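Local atomic coordinates of protein F-93 (Sulfolobus virus 1, PDB entry 1TBX), a protein that probably acts as a homodimeric winged-helix transcription factor that recognises a palindromic or pseudo-palindromic DNA target. Residues S79-T82 with A83-Y87; A24-D27 with L28-K31; R59-G63 with E64-Y68; P37-T40 with A41-Y44. All coordinates share one frame; numbering follows the deposited sequence.

Interaction 1 (S79-T82 with A83-Y87); sequences SLKT and AIETY
In the long C-terminal helix 71-94, which carries part of the homodimer interface, Thr82 and Thr86 meet one turn apart, as do Lys81 and Glu85. The backbone follows the alpha-helical i to i+4 pattern, with Ile84 N bonded to Leu80 O at 2.9 Å. Residue types change round the helix. Leu80 and Ile84, both branched and apolar, turn toward helix 9-17, meeting Leu14 and Ala15 respectively. Ala83, small enough for close helix approach, packs on Ser79 of the second subunit, and the ring of Tyr87 meets that of Phe76 of the second subunit. On the more polar flank, Lys81 and Glu85 run side by side and point the same way, joined by a long, weak salt bridge of 3.5 Å from Lys81 NZ to Glu85 OE1. Glu85 OE1 also pairs with Lys88, and Lys81 makes a cation-pi contact with Tyr16. Threonine suits the next position because it can turn its hydroxyl back to the preceding helical turn: with OG1 beside its own backbone N (Thr86 chi1 -63°), Thr86 OG1 donates to Thr82 O at 2.6 Å. Thr86 N bonds to the same Thr82 O at 2.9 Å, so this oxygen is gripped by two donors from opposite faces of its carbonyl plane.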
loop_
_atom_site.group_PDB
_atom_site.type_symbol
_atom_site.label_atom_id
_atom_site.label_comp_id
_atom_site.label_asym_id
_atom_site.label_seq_id
_atom_site.Cartn_x
_atom_site.Cartn_y
_atom_site.Cartn_z
ATOM N N SER A 79 6.344 -7.214 -5.073
ATOM C CA SER A 79 6.627 -6.466 -3.871
ATOM C C SER A 79 5.356 -5.973 -3.169
ATOM O O SER A 79 5.328 -5.845 -1.952
ATOM C CB SER A 79 7.579 -5.321 -4.144
ATOM O OG SER A 79 7.051 -4.464 -5.129
ATOM N N LEU A 80 4.304 -5.673 -3.917
ATOM C CA LEU A 80 3.017 -5.389 -3.281
ATOM C C LEU A 80 2.450 -6.611 -2.546
ATOM O O LEU A 80 1.922 -6.463 -1.449
ATOM C CB LEU A 80 1.989 -4.889 -4.294
ATOM C CG LEU A 80 2.153 -3.495 -4.947
ATOM C CD1 LEU A 80 1.151 -3.262 -6.131
ATOM C CD2 LEU A 80 2.139 -2.313 -3.912
ATOM N N LYS A 81 2.542 -7.799 -3.155
ATOM C CA LYS A 81 1.996 -9.033 -2.580
ATOM C C LYS A 81 2.583 -9.264 -1.196
ATOM O O LYS A 81 1.858 -9.639 -0.252
ATOM C CB LYS A 81 2.316 -10.242 -3.484
ATOM C CG LYS A 81 1.767 -11.601 -3.020
ATOM C CD LYS A 81 0.374 -11.993 -3.622
ATOM C CE LYS A 81 -0.888 -11.450 -2.758
ATOM N NZ LYS A 81 -2.089 -12.377 -2.551
ATOM N N THR A 82 3.895 -9.043 -1.097
ATOM C CA THR A 82 4.679 -9.281 0.108
ATOM C C THR A 82 4.221 -8.315 1.234
ATOM O O THR A 82 3.961 -8.738 2.349
ATOM C CB THR A 82 6.277 -9.277 -0.251
ATOM O OG1 THR A 82 7.097 -9.249 0.916
ATOM C CG2 THR A 82 6.756 -8.037 -0.873
ATOM N N ALA A 83 4.071 -7.036 0.892
ATOM C CA ALA A 83 3.447 -6.034 1.735
ATOM C C ALA A 83 2.008 -6.388 2.229
ATOM O O ALA A 83 1.781 -6.463 3.449
ATOM C CB ALA A 83 3.488 -4.691 1.046
ATOM N N ILE A 84 1.057 -6.626 1.312
ATOM C CA ILE A 84 -0.318 -7.030 1.690
ATOM C C ILE A 84 -0.354 -8.322 2.502
ATOM O O ILE A 84 -1.082 -8.447 3.505
ATOM C CB ILE A 84 -1.198 -7.191 0.447
ATOM C CG1 ILE A 84 -1.449 -5.821 -0.193
ATOM C CG2 ILE A 84 -2.517 -7.903 0.798
ATOM C CD1 ILE A 84 -1.498 -5.853 -1.666
ATOM N N GLU A 85 0.448 -9.281 2.079
ATOM C CA GLU A 85 0.530 -10.529 2.787
ATOM C C GLU A 85 1.018 -10.364 4.221
ATOM O O GLU A 85 0.519 -11.045 5.131
ATOM C CB GLU A 85 1.415 -11.466 2.012
ATOM C CG GLU A 85 1.076 -12.892 2.296
ATOM C CD GLU A 85 -0.232 -13.328 1.626
ATOM O OE1 GLU A 85 -0.644 -12.673 0.599
ATOM O OE2 GLU A 85 -0.827 -14.340 2.140
ATOM N N THR A 86 2.002 -9.470 4.406
ATOM C CA THR A 86 2.587 -9.234 5.697
ATOM C C THR A 86 1.514 -8.536 6.502
ATOM O O THR A 86 1.301 -8.851 7.662
ATOM C CB THR A 86 3.841 -8.330 5.550
ATOM O OG1 THR A 86 4.828 -9.006 4.761
ATOM C CG2 THR A 86 4.536 -8.075 6.923
ATOM N N TYR A 87 0.834 -7.590 5.859
ATOM C CA TYR A 87 -0.324 -6.936 6.469
ATOM C C TYR A 87 -1.359 -7.921 7.005
ATOM O O TYR A 87 -1.679 -7.857 8.202
ATOM C CB TYR A 87 -1.051 -6.029 5.493
ATOM C CG TYR A 87 -2.137 -5.212 6.159
ATOM C CD1 TYR A 87 -1.909 -4.614 7.399
ATOM C CD2 TYR A 87 -3.391 -5.040 5.561
ATOM C CE1 TYR A 87 -2.879 -3.869 8.028
ATOM C CE2 TYR A 87 -4.373 -4.291 6.192
ATOM C CZ TYR A 87 -4.112 -3.709 7.424
ATOM O OH TYR A 87 -5.053 -2.930 8.059
#

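Interaction 2 (A24-D27 with L28-K31); sequences ATYD and LYKK
Tyr26 lays its ring between the side chains of Tyr29 and Lys30, three and four residues further along the chain. From CB, the bond to CG runs anti to the backbone N (chi1 -173°), which carries the ring forward along the helix. Tyr26 CD1 then lies 3.9 Å from Tyr29 CD2, and Tyr26 CE1 comes closer to that same Tyr29 CD2, at 3.4 Å. On the other side of the ring, Tyr26 CE2 is 3.7 Å from Lys30 CD, an aliphatic methylene that suits an aromatic neighbour. At the tip, Tyr26 OH reaches 4.2 Å from Tyr29 CE2. The two tyrosines lie side by side and point the same way, but their planes differ by 42°, an oblique pairing. This is helix 25-33, consistent with the first helix of the helix-turn-helix in a winged-helix fold, and Ala24 occupies its N-cap. Backbone bonds wind it regularly, among them Lys30 N to Tyr26 O at 2.9 Å. Its inner side is anchored by other residues: Leu28 packs on Val13 and Leu67, Thr25 OG1 bonds to Glu58 and to the Lys65 carbonyl, and Tyr29 OH bonds to Met38 O. On the outer side Asp27 runs beside Lys30, its OD1 4.4 Å from Lys30 NZ, beyond a salt bridge but near enough that the opposite charges probably attract.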
loop_
_atom_site.group_PDB
_atom_site.type_symbol
_atom_site.label_atom_id
_atom_site.label_comp_id
_atom_site.label_asym_id
_atom_site.label_seq_id
_atom_site.Cartn_x
_atom_site.Cartn_y
_atom_site.Cartn_z
ATOM N N ALA A 24 -10.404 -14.729 -15.585
ATOM C CA ALA A 24 -11.429 -13.817 -16.058
ATOM C C ALA A 24 -11.545 -12.680 -15.041
ATOM O O ALA A 24 -11.650 -12.908 -13.834
ATOM C CB ALA A 24 -12.758 -14.525 -16.225
ATOM N N THR A 25 -11.489 -11.452 -15.554
ATOM C CA THR A 25 -11.617 -10.212 -14.796
ATOM C C THR A 25 -12.624 -10.277 -13.633
ATOM O O THR A 25 -12.271 -9.980 -12.497
ATOM C CB THR A 25 -11.959 -9.096 -15.791
ATOM O OG1 THR A 25 -10.901 -8.970 -16.764
ATOM C CG2 THR A 25 -12.045 -7.740 -15.096
ATOM N N TYR A 26 -13.846 -10.698 -13.887
ATOM C CA TYR A 26 -14.819 -10.771 -12.804
ATOM C C TYR A 26 -14.465 -11.806 -11.730
ATOM O O TYR A 26 -14.758 -11.600 -10.541
ATOM C CB TYR A 26 -16.266 -10.954 -13.299
ATOM C CG TYR A 26 -17.251 -10.848 -12.174
ATOM C CD1 TYR A 26 -17.596 -9.599 -11.632
ATOM C CD2 TYR A 26 -17.815 -11.994 -11.619
ATOM C CE1 TYR A 26 -18.505 -9.495 -10.575
ATOM C CE2 TYR A 26 -18.717 -11.909 -10.564
ATOM C CZ TYR A 26 -19.056 -10.659 -10.041
ATOM O OH TYR A 26 -19.969 -10.590 -9.004
ATOM N N ASP A 27 -13.839 -12.907 -12.128
ATOM C CA ASP A 27 -13.357 -13.823 -11.098
ATOM C C ASP A 27 -12.276 -13.202 -10.257
ATOM O O ASP A 27 -12.198 -13.500 -9.063
ATOM C CB ASP A 27 -12.878 -15.159 -11.647
ATOM C CG ASP A 27 -14.017 -15.978 -12.154
ATOM O OD1 ASP A 27 -15.145 -15.714 -11.656
ATOM O OD2 ASP A 27 -13.902 -16.842 -13.066
ATOM N N LEU A 28 -11.436 -12.355 -10.864
ATOM C CA LEU A 28 -10.421 -11.665 -10.077
ATOM C C LEU A 28 -11.137 -10.768 -9.091
ATOM O O LEU A 28 -10.767 -10.713 -7.936
ATOM C CB LEU A 28 -9.439 -10.860 -10.923
ATOM C CG LEU A 28 -8.403 -10.084 -10.072
ATOM C CD1 LEU A 28 -7.374 -11.029 -9.387
ATOM C CD2 LEU A 28 -7.672 -8.930 -10.799
ATOM N N TYR A 29 -12.194 -10.109 -9.534
ATOM C CA TYR A 29 -12.988 -9.372 -8.614
ATOM C C TYR A 29 -13.509 -10.210 -7.437
ATOM O O TYR A 29 -13.405 -9.763 -6.291
ATOM C CB TYR A 29 -14.168 -8.744 -9.302
ATOM C CG TYR A 29 -15.082 -8.152 -8.266
ATOM C CD1 TYR A 29 -14.647 -7.115 -7.442
ATOM C CD2 TYR A 29 -16.327 -8.669 -8.044
ATOM C CE1 TYR A 29 -15.464 -6.578 -6.496
ATOM C CE2 TYR A 29 -17.176 -8.116 -7.101
ATOM C CZ TYR A 29 -16.727 -7.083 -6.335
ATOM O OH TYR A 29 -17.516 -6.565 -5.373
ATOM N N LYS A 30 -14.097 -11.381 -7.700
ATOM C CA LYS A 30 -14.612 -12.212 -6.613
ATOM C C LYS A 30 -13.550 -12.524 -5.569
ATOM O O LYS A 30 -13.789 -12.453 -4.366
ATOM C CB LYS A 30 -15.171 -13.497 -7.137
ATOM C CG LYS A 30 -16.520 -13.323 -7.722
ATOM C CD LYS A 30 -16.791 -14.466 -8.633
ATOM C CE LYS A 30 -17.855 -15.341 -7.977
ATOM N NZ LYS A 30 -17.717 -16.792 -8.312
ATOM N N LYS A 31 -12.368 -12.830 -6.038
ATOM C CA LYS A 31 -11.264 -13.238 -5.203
ATOM C C LYS A 31 -10.782 -12.091 -4.293
ATOM O O LYS A 31 -10.613 -12.272 -3.085
ATOM C CB LYS A 31 -10.133 -13.622 -6.138
ATOM C CG LYS A 31 -9.076 -14.445 -5.543
ATOM C CD LYS A 31 -8.237 -15.062 -6.657
ATOM C CE LYS A 31 -8.926 -16.267 -7.269
ATOM N NZ LYS A 31 -8.662 -17.487 -6.469
#

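Interaction 3 (R59-G63 with E64-Y68); sequences RQERG and EKRLY
Arg59 and Arg66 face each other as an antiparallel hydrogen-bonded pair, and their main chains bond in both directions. Arg66 N gives a nearly straight bond to Arg59 O at 2.7 Å, while Arg59 N returns one to Arg66 O at 2.9 Å. Nearer the loop, Glu61 and Glu64 close a type I' turn through Glu64 N to Glu61 O at 3.1 Å. Arg62 and Gly63 occupy its two central places with positive phi, a conformation that costs glycine little because it has no CB.

Side-chain to main-chain bonds come from Arg66. Its chain, extended from CG to NE, reaches back over the turn. Arg66 NE donates to Glu61 O at 3.0 Å, on the opposite face of that carbonyl from Glu64 N, and Arg66 NH2 donates to Arg62 O at 3.1 Å, close to the guanidinium plane. Arginine suits the place because one flat group can hold two carbonyls of the turn.

Charged and aromatic contacts gather on the face of the hairpin that carries Arg59, Glu61 and Arg66. The guanidinium of Arg59 sits over the face of the Tyr68 ring, its CZ 4.0 Å from the centroid and only 9° off the ring normal, a cation-pi contact between planes inclined at 44°. Arg59 NH1 also forms a salt bridge with Glu61 OE2 at 2.8 Å. Glu61 thus steadies the arginine over the ring, while its OE1 accepts from Tyr68 OH in a bond whose modelled length is implausibly short. The tight two-stranded hairpin, rich in arginine, is the wing of a winged-helix DNA-binding domain.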
loop_
_atom_site.group_PDB
_atom_site.type_symbol
_atom_site.label_atom_id
_atom_site.label_comp_id
_atom_site.label_asym_id
_atom_site.label_seq_id
_atom_site.Cartn_x
_atom_site.Cartn_y
_atom_site.Cartn_z
ATOM N N ARG A 59 -7.310 -9.065 -22.261
ATOM C CA ARG A 59 -7.706 -9.673 -23.552
ATOM C C ARG A 59 -9.023 -10.452 -23.486
ATOM O O ARG A 59 -9.354 -11.061 -22.459
ATOM C CB ARG A 59 -6.617 -10.596 -24.098
ATOM C CG ARG A 59 -5.181 -10.028 -24.104
ATOM C CD ARG A 59 -4.126 -11.013 -24.640
ATOM N NE ARG A 59 -3.124 -11.367 -23.634
ATOM C CZ ARG A 59 -2.282 -12.403 -23.732
ATOM N NH1 ARG A 59 -2.309 -13.204 -24.801
ATOM N NH2 ARG A 59 -1.390 -12.632 -22.761
ATOM N N GLN A 60 -9.784 -10.413 -24.580
ATOM C CA GLN A 60 -10.948 -11.288 -24.738
ATOM C C GLN A 60 -10.456 -12.631 -25.324
ATOM O O GLN A 60 -10.211 -12.756 -26.505
ATOM C CB GLN A 60 -12.062 -10.612 -25.563
ATOM C CG GLN A 60 -13.255 -11.500 -25.965
ATOM C CD GLN A 60 -14.401 -11.554 -24.934
ATOM O OE1 GLN A 60 -14.713 -10.574 -24.241
ATOM N NE2 GLN A 60 -15.035 -12.712 -24.848
ATOM N N GLU A 61 -10.267 -13.610 -24.451
ATOM C CA GLU A 61 -9.760 -14.915 -24.820
ATOM C C GLU A 61 -10.710 -15.974 -24.274
ATOM O O GLU A 61 -11.276 -15.800 -23.178
ATOM C CB GLU A 61 -8.390 -15.132 -24.202
ATOM C CG GLU A 61 -7.225 -14.754 -25.096
ATOM C CD GLU A 61 -5.907 -14.774 -24.332
ATOM O OE1 GLU A 61 -5.815 -15.426 -23.234
ATOM O OE2 GLU A 61 -4.962 -14.118 -24.835
ATOM N N ARG A 62 -10.909 -17.043 -25.055
ATOM C CA ARG A 62 -11.671 -18.229 -24.634
ATOM C C ARG A 62 -13.065 -17.862 -24.008
ATOM O O ARG A 62 -13.407 -18.291 -22.888
ATOM C CB ARG A 62 -10.779 -19.115 -23.721
ATOM C CG ARG A 62 -9.347 -19.323 -24.252
ATOM C CD ARG A 62 -9.276 -19.750 -25.746
ATOM N NE ARG A 62 -9.580 -21.180 -25.884
ATOM C CZ ARG A 62 -10.201 -21.778 -26.909
ATOM N NH1 ARG A 62 -10.614 -21.105 -28.000
ATOM N NH2 ARG A 62 -10.395 -23.094 -26.833
ATOM N N GLY A 63 -13.837 -17.051 -24.748
ATOM C CA GLY A 63 -15.174 -16.606 -24.362
ATOM C C GLY A 63 -15.308 -15.814 -23.069
ATOM O O GLY A 63 -16.365 -15.871 -22.440
ATOM N N GLU A 64 -14.255 -15.074 -22.704
ATOM C CA GLU A 64 -14.186 -14.265 -21.493
ATOM C C GLU A 64 -13.165 -13.126 -21.701
ATOM O O GLU A 64 -12.298 -13.256 -22.572
ATOM C CB GLU A 64 -13.700 -15.140 -20.323
ATOM C CG GLU A 64 -14.671 -15.445 -19.172
ATOM C CD GLU A 64 -16.117 -15.018 -19.410
ATOM O OE1 GLU A 64 -16.407 -13.783 -19.345
ATOM O OE2 GLU A 64 -16.964 -15.920 -19.622
ATOM N N LYS A 65 -13.265 -12.042 -20.907
ATOM C CA LYS A 65 -12.212 -11.022 -20.765
ATOM C C LYS A 65 -11.284 -11.399 -19.594
ATOM O O LYS A 65 -11.739 -11.557 -18.434
ATOM C CB LYS A 65 -12.821 -9.638 -20.506
ATOM C CG LYS A 65 -13.233 -8.862 -21.761
ATOM C CD LYS A 65 -14.498 -8.044 -21.555
ATOM C CE LYS A 65 -15.018 -7.463 -22.878
ATOM N NZ LYS A 65 -16.546 -7.288 -22.989
ATOM N N ARG A 66 -9.988 -11.525 -19.893
ATOM C CA ARG A 66 -8.994 -12.011 -18.929
ATOM C C ARG A 66 -7.877 -11.039 -18.741
ATOM O O ARG A 66 -7.648 -10.206 -19.605
ATOM C CB ARG A 66 -8.384 -13.341 -19.380
ATOM C CG ARG A 66 -9.448 -14.383 -19.616
ATOM C CD ARG A 66 -8.949 -15.700 -20.173
ATOM N NE ARG A 66 -10.100 -16.516 -20.541
ATOM C CZ ARG A 66 -10.977 -17.094 -19.688
ATOM N NH1 ARG A 66 -10.857 -17.020 -18.364
ATOM N NH2 ARG A 66 -11.984 -17.793 -20.183
ATOM N N LEU A 67 -7.160 -11.201 -17.630
ATOM C CA LEU A 67 -6.140 -10.267 -17.192
ATOM C C LEU A 67 -4.744 -10.862 -17.175
ATOM O O LEU A 67 -4.512 -11.964 -16.634
ATOM C CB LEU A 67 -6.489 -9.708 -15.800
ATOM C CG LEU A 67 -7.860 -9.017 -15.804
ATOM C CD1 LEU A 67 -8.268 -8.701 -14.407
ATOM C CD2 LEU A 67 -7.914 -7.748 -16.709
ATOM N N TYR A 68 -3.804 -10.132 -17.761
ATOM C CA TYR A 68 -2.412 -10.541 -17.718
ATOM C C TYR A 68 -1.621 -9.423 -17.117
ATOM O O TYR A 68 -2.080 -8.272 -17.042
ATOM C CB TYR A 68 -1.917 -10.974 -19.102
ATOM C CG TYR A 68 -2.803 -12.097 -19.625
ATOM C CD1 TYR A 68 -4.065 -11.801 -20.149
ATOM C CD2 TYR A 68 -2.434 -13.453 -19.499
ATOM C CE1 TYR A 68 -4.930 -12.799 -20.575
ATOM C CE2 TYR A 68 -3.295 -14.474 -19.925
ATOM C CZ TYR A 68 -4.547 -14.136 -20.476
ATOM O OH TYR A 68 -5.457 -15.088 -20.936
#

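Interaction 4 (P37-T40 with A41-Y44); sequences PMST and ATFY
The Tyr44 ring takes Thr40 O at its edge, near the ring plane, with Tyr44 CD1 3.5 Å from that oxygen. One face of the same ring is met by Phe43 CD2, 3.7 Å above the plane and offset toward the rim, while Tyr44 CD1 in turn lies at the edge of the Phe43 ring. Thr40 O has a stronger partner as well: Tyr44 N donates to it at 2.8 Å in an almost straight bond. Selenomethionine Met38 crosses Phe43 obliquely at the root of its side chain, SE 4.0 Å from Phe43 CB; a long, flexible apolar chain suits a place where it must reach both Phe43 and the side chains of two other helices.

Ser39 is the N-cap. Its OG, brought between the backbone N and the carbonyl carbon by chi1 69°, accepts from Thr42 N at 2.9 Å, although the exact place of OG is somewhat uncertain. A short hydroxyl suits this position because it can satisfy a first-turn N-H that has no preceding helical carbonyl. Phe43 N follows with a bond to Ser39 O at 2.7 Å. Thus begins helix 40-52, consistent with the recognition helix of the helix-turn-helix. Phe43 meets Tyr29 edge-to-face and packs on Leu28 of helix 25-33 and Val13 of helix 9-17, while Met38 bridges Val13 and Val32 of those same two helices.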
loop_
_atom_site.group_PDB
_atom_site.type_symbol
_atom_site.label_atom_id
_atom_site.label_comp_id
_atom_site.label_asym_id
_atom_site.label_seq_id
_atom_site.Cartn_x
_atom_site.Cartn_y
_atom_site.Cartn_z
ATOM N N PRO A 37 -12.909 -6.499 0.885
ATOM C CA PRO A 37 -14.202 -6.098 0.253
ATOM C C PRO A 37 -14.138 -4.743 -0.469
ATOM O O PRO A 37 -13.692 -3.742 0.097
ATOM C CB PRO A 37 -15.160 -5.984 1.429
ATOM C CG PRO A 37 -14.577 -6.932 2.439
ATOM C CD PRO A 37 -13.071 -6.901 2.292
HETATM N N MSE A 38 -14.503 -4.727 -1.740
HETATM C CA MSE A 38 -14.681 -3.462 -2.413
HETATM C C MSE A 38 -15.855 -3.580 -3.357
HETATM O O MSE A 38 -16.388 -4.683 -3.595
HETATM C CB MSE A 38 -13.406 -3.015 -3.106
HETATM C CG MSE A 38 -13.236 -3.500 -4.506
HETATM SE SE MSE A 38 -11.350 -3.780 -4.961
HETATM C CE MSE A 38 -10.965 -2.460 -6.262
ATOM N N SER A 39 -16.308 -2.447 -3.875
ATOM C CA SER A 39 -17.417 -2.528 -4.801
ATOM C C SER A 39 -16.848 -2.826 -6.182
ATOM O O SER A 39 -15.598 -2.737 -6.407
ATOM C CB SER A 39 -18.193 -1.241 -4.786
ATOM O OG SER A 39 -17.474 -0.171 -5.359
ATOM N N THR A 40 -17.753 -3.189 -7.087
ATOM C CA THR A 40 -17.418 -3.384 -8.493
ATOM C C THR A 40 -17.046 -2.032 -9.104
ATOM O O THR A 40 -16.085 -1.947 -9.857
ATOM C CB THR A 40 -18.595 -3.979 -9.256
ATOM O OG1 THR A 40 -19.711 -3.070 -9.141
ATOM C CG2 THR A 40 -19.072 -5.341 -8.628
ATOM N N ALA A 41 -17.787 -0.975 -8.779
ATOM C CA ALA A 41 -17.340 0.358 -9.174
ATOM C C ALA A 41 -15.858 0.524 -8.759
ATOM O O ALA A 41 -14.975 0.698 -9.622
ATOM C CB ALA A 41 -18.224 1.477 -8.576
ATOM N N THR A 42 -15.552 0.455 -7.457
ATOM C CA THR A 42 -14.171 0.647 -7.100
ATOM C C THR A 42 -13.228 -0.373 -7.802
ATOM O O THR A 42 -12.187 0.038 -8.308
ATOM C CB THR A 42 -13.866 1.012 -5.551
ATOM O OG1 THR A 42 -12.744 0.236 -5.043
ATOM C CG2 THR A 42 -15.036 0.856 -4.527
ATOM N N PHE A 43 -13.616 -1.656 -7.916
ATOM C CA PHE A 43 -12.729 -2.654 -8.578
ATOM C C PHE A 43 -12.416 -2.322 -10.021
ATOM O O PHE A 43 -11.251 -2.384 -10.414
ATOM C CB PHE A 43 -13.258 -4.097 -8.484
ATOM C CG PHE A 43 -12.489 -5.102 -9.323
ATOM C CD1 PHE A 43 -11.507 -5.895 -8.755
ATOM C CD2 PHE A 43 -12.784 -5.282 -10.704
ATOM C CE1 PHE A 43 -10.769 -6.853 -9.533
ATOM C CE2 PHE A 43 -12.044 -6.223 -11.510
ATOM C CZ PHE A 43 -11.050 -7.010 -10.924
ATOM N N TYR A 44 -13.456 -1.988 -10.798
ATOM C CA TYR A 44 -13.297 -1.660 -12.223
ATOM C C TYR A 44 -12.521 -0.367 -12.404
ATOM O O TYR A 44 -11.707 -0.255 -13.314
ATOM C CB TYR A 44 -14.629 -1.733 -13.028
ATOM C CG TYR A 44 -14.921 -3.187 -13.416
ATOM C CD1 TYR A 44 -15.726 -3.997 -12.629
ATOM C CD2 TYR A 44 -14.325 -3.768 -14.521
ATOM C CE1 TYR A 44 -15.939 -5.365 -12.953
ATOM C CE2 TYR A 44 -14.552 -5.104 -14.859
ATOM C CZ TYR A 44 -15.350 -5.899 -14.063
ATOM O OH TYR A 44 -15.575 -7.215 -14.401
#

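Overall arrangement
From the N terminus the contacts come in the order interaction 2, interaction 4, interaction 3, interaction 1; each is local, and none nests in or crosses another. Interaction 2 starts helix 25-33, and interaction 4 ends the connection to helix 40-52; they touch, with centres about 11 Å apart, joining the two helices of the helix-turn-helix. Interaction 3 closes the loop of the hairpin 56-69 and touches interaction 2, where Thr25 N probably bonds to Lys65 O, fixing the wing to the start of helix 25-33. Interaction 1, where the second subunit packs, lies apart on helix 71-94, its centre about 26 Å from that of interaction 3.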